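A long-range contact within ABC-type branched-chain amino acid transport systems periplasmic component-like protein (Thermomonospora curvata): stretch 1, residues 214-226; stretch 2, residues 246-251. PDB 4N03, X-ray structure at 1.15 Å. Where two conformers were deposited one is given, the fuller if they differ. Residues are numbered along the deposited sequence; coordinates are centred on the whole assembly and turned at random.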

# COMPACT_ATOMS: atom_id res chain seq x y z
N GLN A 214 2.95 -20.34 -15.08
CA GLN A 214 2.34 -20.40 -13.75
C GLN A 214 0.94 -20.96 -13.82
O GLN A 214 0.55 -21.82 -13.00
CB GLN A 214 2.34 -19.03 -13.11
CG GLN A 214 3.70 -18.55 -12.66
CD GLN A 214 4.62 -18.22 -13.78
OE1 GLN A 214 4.22 -17.81 -14.88
NE2 GLN A 214 5.90 -18.41 -13.52
N VAL A 215 0.16 -20.52 -14.81
CA VAL A 215 -1.18 -21.06 -14.99
C VAL A 215 -1.15 -22.56 -15.27
O VAL A 215 -1.96 -23.32 -14.72
CB VAL A 215 -1.93 -20.26 -16.07
CG1 VAL A 215 -3.25 -20.95 -16.43
CG2 VAL A 215 -2.22 -18.83 -15.61
N ALA A 216 -0.22 -22.99 -16.12
CA ALA A 216 -0.09 -24.41 -16.42
C ALA A 216 0.21 -25.20 -15.14
O ALA A 216 -0.32 -26.29 -14.91
CB ALA A 216 1.03 -24.66 -17.45
N ALA A 217 1.10 -24.65 -14.30
CA ALA A 217 1.45 -25.33 -13.07
C ALA A 217 0.27 -25.39 -12.10
O ALA A 217 0.03 -26.42 -11.47
CB ALA A 217 2.64 -24.66 -12.42
N LEU A 218 -0.48 -24.29 -11.97
CA LEU A 218 -1.67 -24.26 -11.14
C LEU A 218 -2.70 -25.32 -11.57
O LEU A 218 -3.33 -25.97 -10.75
CB LEU A 218 -2.30 -22.87 -11.16
CG LEU A 218 -1.48 -21.79 -10.47
CD1 LEU A 218 -1.94 -20.44 -10.93
CD2 LEU A 218 -1.60 -21.89 -8.97
N ALA A 219 -2.89 -25.46 -12.88
CA ALA A 219 -3.81 -26.42 -13.41
C ALA A 219 -3.31 -27.85 -13.13
O ALA A 219 -4.08 -28.72 -12.73
CB ALA A 219 -3.99 -26.19 -14.89
N LYS A 220 -2.02 -28.09 -13.34
CA LYS A 220 -1.46 -29.42 -13.08
C LYS A 220 -1.65 -29.84 -11.63
O LYS A 220 -1.92 -31.03 -11.32
CB LYS A 220 0.01 -29.43 -13.44
CG LYS A 220 0.69 -30.76 -13.25
CD LYS A 220 2.08 -30.79 -13.87
CE LYS A 220 2.62 -32.22 -13.94
NZ LYS A 220 3.90 -32.25 -14.69
N GLU A 221 -1.50 -28.89 -10.73
CA GLU A 221 -1.71 -29.12 -9.31
C GLU A 221 -3.16 -29.20 -8.88
O GLU A 221 -3.44 -29.52 -7.69
CB GLU A 221 -0.98 -28.07 -8.52
CG GLU A 221 0.48 -28.29 -8.43
CD GLU A 221 0.87 -29.37 -7.40
OE1 GLU A 221 0.25 -29.55 -6.34
OE2 GLU A 221 1.87 -29.98 -7.65
N LYS A 222 -4.08 -28.90 -9.77
CA LYS A 222 -5.50 -28.98 -9.48
C LYS A 222 -5.86 -28.12 -8.27
O LYS A 222 -6.56 -28.54 -7.35
CB LYS A 222 -5.94 -30.42 -9.33
CG LYS A 222 -5.66 -31.29 -10.55
CD LYS A 222 -6.15 -32.73 -10.34
CE LYS A 222 -6.00 -33.56 -11.60
NZ LYS A 222 -6.71 -34.87 -11.55
N VAL A 223 -5.39 -26.89 -8.25
CA VAL A 223 -5.70 -26.02 -7.13
C VAL A 223 -7.20 -25.66 -7.13
O VAL A 223 -7.87 -25.73 -8.16
CB VAL A 223 -4.85 -24.72 -7.15
CG1 VAL A 223 -3.37 -25.06 -7.13
CG2 VAL A 223 -5.20 -23.80 -8.31
N ASP A 224 -7.71 -25.26 -5.99
CA ASP A 224 -9.07 -24.83 -5.82
C ASP A 224 -9.24 -23.33 -5.77
O ASP A 224 -10.36 -22.85 -5.96
CB ASP A 224 -9.61 -25.47 -4.56
CG ASP A 224 -9.53 -26.98 -4.64
OD1 ASP A 224 -10.31 -27.55 -5.45
OD2 ASP A 224 -8.71 -27.61 -3.93
N ALA A 225 -8.17 -22.61 -5.52
CA ALA A 225 -8.20 -21.16 -5.51
C ALA A 225 -6.82 -20.71 -5.85
O ALA A 225 -5.83 -21.40 -5.58
CB ALA A 225 -8.62 -20.61 -4.13
N ILE A 226 -6.73 -19.54 -6.48
CA ILE A 226 -5.47 -18.96 -6.95
C ILE A 226 -5.26 -17.67 -6.20
O ILE A 226 -6.12 -16.79 -6.25
CB ILE A 226 -5.52 -18.68 -8.46
CG1 ILE A 226 -5.75 -19.98 -9.25
CG2 ILE A 226 -4.25 -17.98 -8.92
CD1 ILE A 226 -6.11 -19.75 -10.71
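Stretch 2 246-251: GMKQPI

The most unusual feature of this contact is a side chain that bonds to backbone: the amide of Gln249 reaches across to a main-chain carbonyl. Gln249 NE2 donates to Val223 O at 2.8 Å, with an N-H...O angle of 166°, so the bond is short and nearly straight.

Stretch 2 is extended for most of its length but forms no regular helix or strand; its one bridge to stretch 1 is at Ile251. Gly246 is the first residue after a helix to leave helical phi/psi, at 79/13 in a Schellman motif. A CB at these angles would be jammed against the carbonyl O of the preceding residue, and nothing of stretch 1 lies near it. Met247, Gln249, Pro250 and Ile251 have extended backbone angles; Lys248, at -115/4, interrupts them and its CA-to-CB bond points away from stretch 1.

Stretch 2 runs from the helix of stretch 1 to its strand. Ala219 CA and Met247 CA are 7.7 Å apart. Ala225 CA and Gln249 CA are 5.0 Å apart, and Ile226 CA and Ile251 CA 4.7 Å. The backbones therefore draw together toward the strand end.

Met247 is a selenomethionine, with chi angles m, t and p. It lies against the helix. Its SE is 3.7 Å from Val215 CG1, and Met247 CE is 4.1 Å from Ala219 CB. Met247 CE is also 4.1 Å from Leu218 CB and 4.2 Å from Ile226 CD1, so the one methyl touches both helix and strand. These are apolar packing contacts.

Lys222 is the first residue past the helix to leave helical phi/psi, with positive phi in a Schellman motif. Lys222 N hydrogen-bonds to Ala219 O at 3.0 Å, and Val223 N makes a weak hydrogen bond to Leu218 O at 3.4 Å.

Pro250 lies beside Asp224 and Ala225. Pro250 CD is 3.4 Å from Asp224 O, and Pro250 CG is 4.0 Å from Ala225 CB. Its carbonyl accepts the second hydrogen bond of the contact: Ile226 N to Pro250 O is 2.9 Å, at 170°. Ala225 CA adds a CA-H...O contact to Pro250 O at 3.6 Å.

Ile226 and Ile251 form a parallel bridge, with both side chains on the same face of the sheet. Ile226 CB is 4.0 Å from Ile251 CG1. Ile251 CA approaches Ile226 O at 3.2 Å, a second CA-H...O contact.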

# COMPACT_ATOMS: atom_id res chain seq x y z
N GLY A 246 -10.29 -22.23 -19.32
CA GLY A 246 -11.46 -22.82 -18.72
C GLY A 246 -11.38 -22.98 -17.21
O GLY A 246 -12.23 -23.61 -16.64
N MSE A 247 -10.41 -22.36 -16.57
CA MSE A 247 -10.26 -22.50 -15.11
C MSE A 247 -11.33 -21.66 -14.47
O MSE A 247 -11.57 -20.50 -14.87
CB MSE A 247 -8.88 -22.04 -14.68
CG MSE A 247 -7.87 -23.00 -15.28
SE MSE A 247 -6.06 -22.56 -14.73
CE MSE A 247 -6.03 -23.28 -12.92
N LYS A 248 -11.96 -22.22 -13.45
CA LYS A 248 -13.05 -21.53 -12.76
C LYS A 248 -12.74 -21.16 -11.32
O LYS A 248 -13.57 -20.57 -10.65
CB LYS A 248 -14.34 -22.34 -12.82
CG LYS A 248 -14.80 -22.70 -14.23
CD LYS A 248 -15.05 -21.46 -15.11
CE LYS A 248 -15.44 -21.80 -16.56
NZ LYS A 248 -15.60 -20.50 -17.25
N GLN A 249 -11.53 -21.43 -10.88
CA GLN A 249 -11.15 -21.13 -9.50
C GLN A 249 -11.22 -19.65 -9.23
O GLN A 249 -10.80 -18.85 -10.08
CB GLN A 249 -9.73 -21.60 -9.25
CG GLN A 249 -9.48 -23.11 -9.33
CD GLN A 249 -9.12 -23.64 -10.69
OE1 GLN A 249 -9.49 -23.05 -11.71
NE2 GLN A 249 -8.37 -24.72 -10.74
N PRO A 250 -11.63 -19.24 -8.05
CA PRO A 250 -11.52 -17.82 -7.72
C PRO A 250 -10.06 -17.39 -7.63
O PRO A 250 -9.18 -18.20 -7.25
CB PRO A 250 -12.19 -17.75 -6.35
CG PRO A 250 -11.90 -19.06 -5.74
CD PRO A 250 -12.05 -20.03 -6.89
N ILE A 251 -9.82 -16.12 -7.95
CA ILE A 251 -8.54 -15.47 -7.80
C ILE A 251 -8.62 -14.44 -6.71
O ILE A 251 -9.54 -13.62 -6.72
CB ILE A 251 -8.05 -14.83 -9.13
CG1 ILE A 251 -7.87 -15.90 -10.21
CG2 ILE A 251 -6.76 -14.10 -8.91
CD1 ILE A 251 -7.76 -15.36 -11.62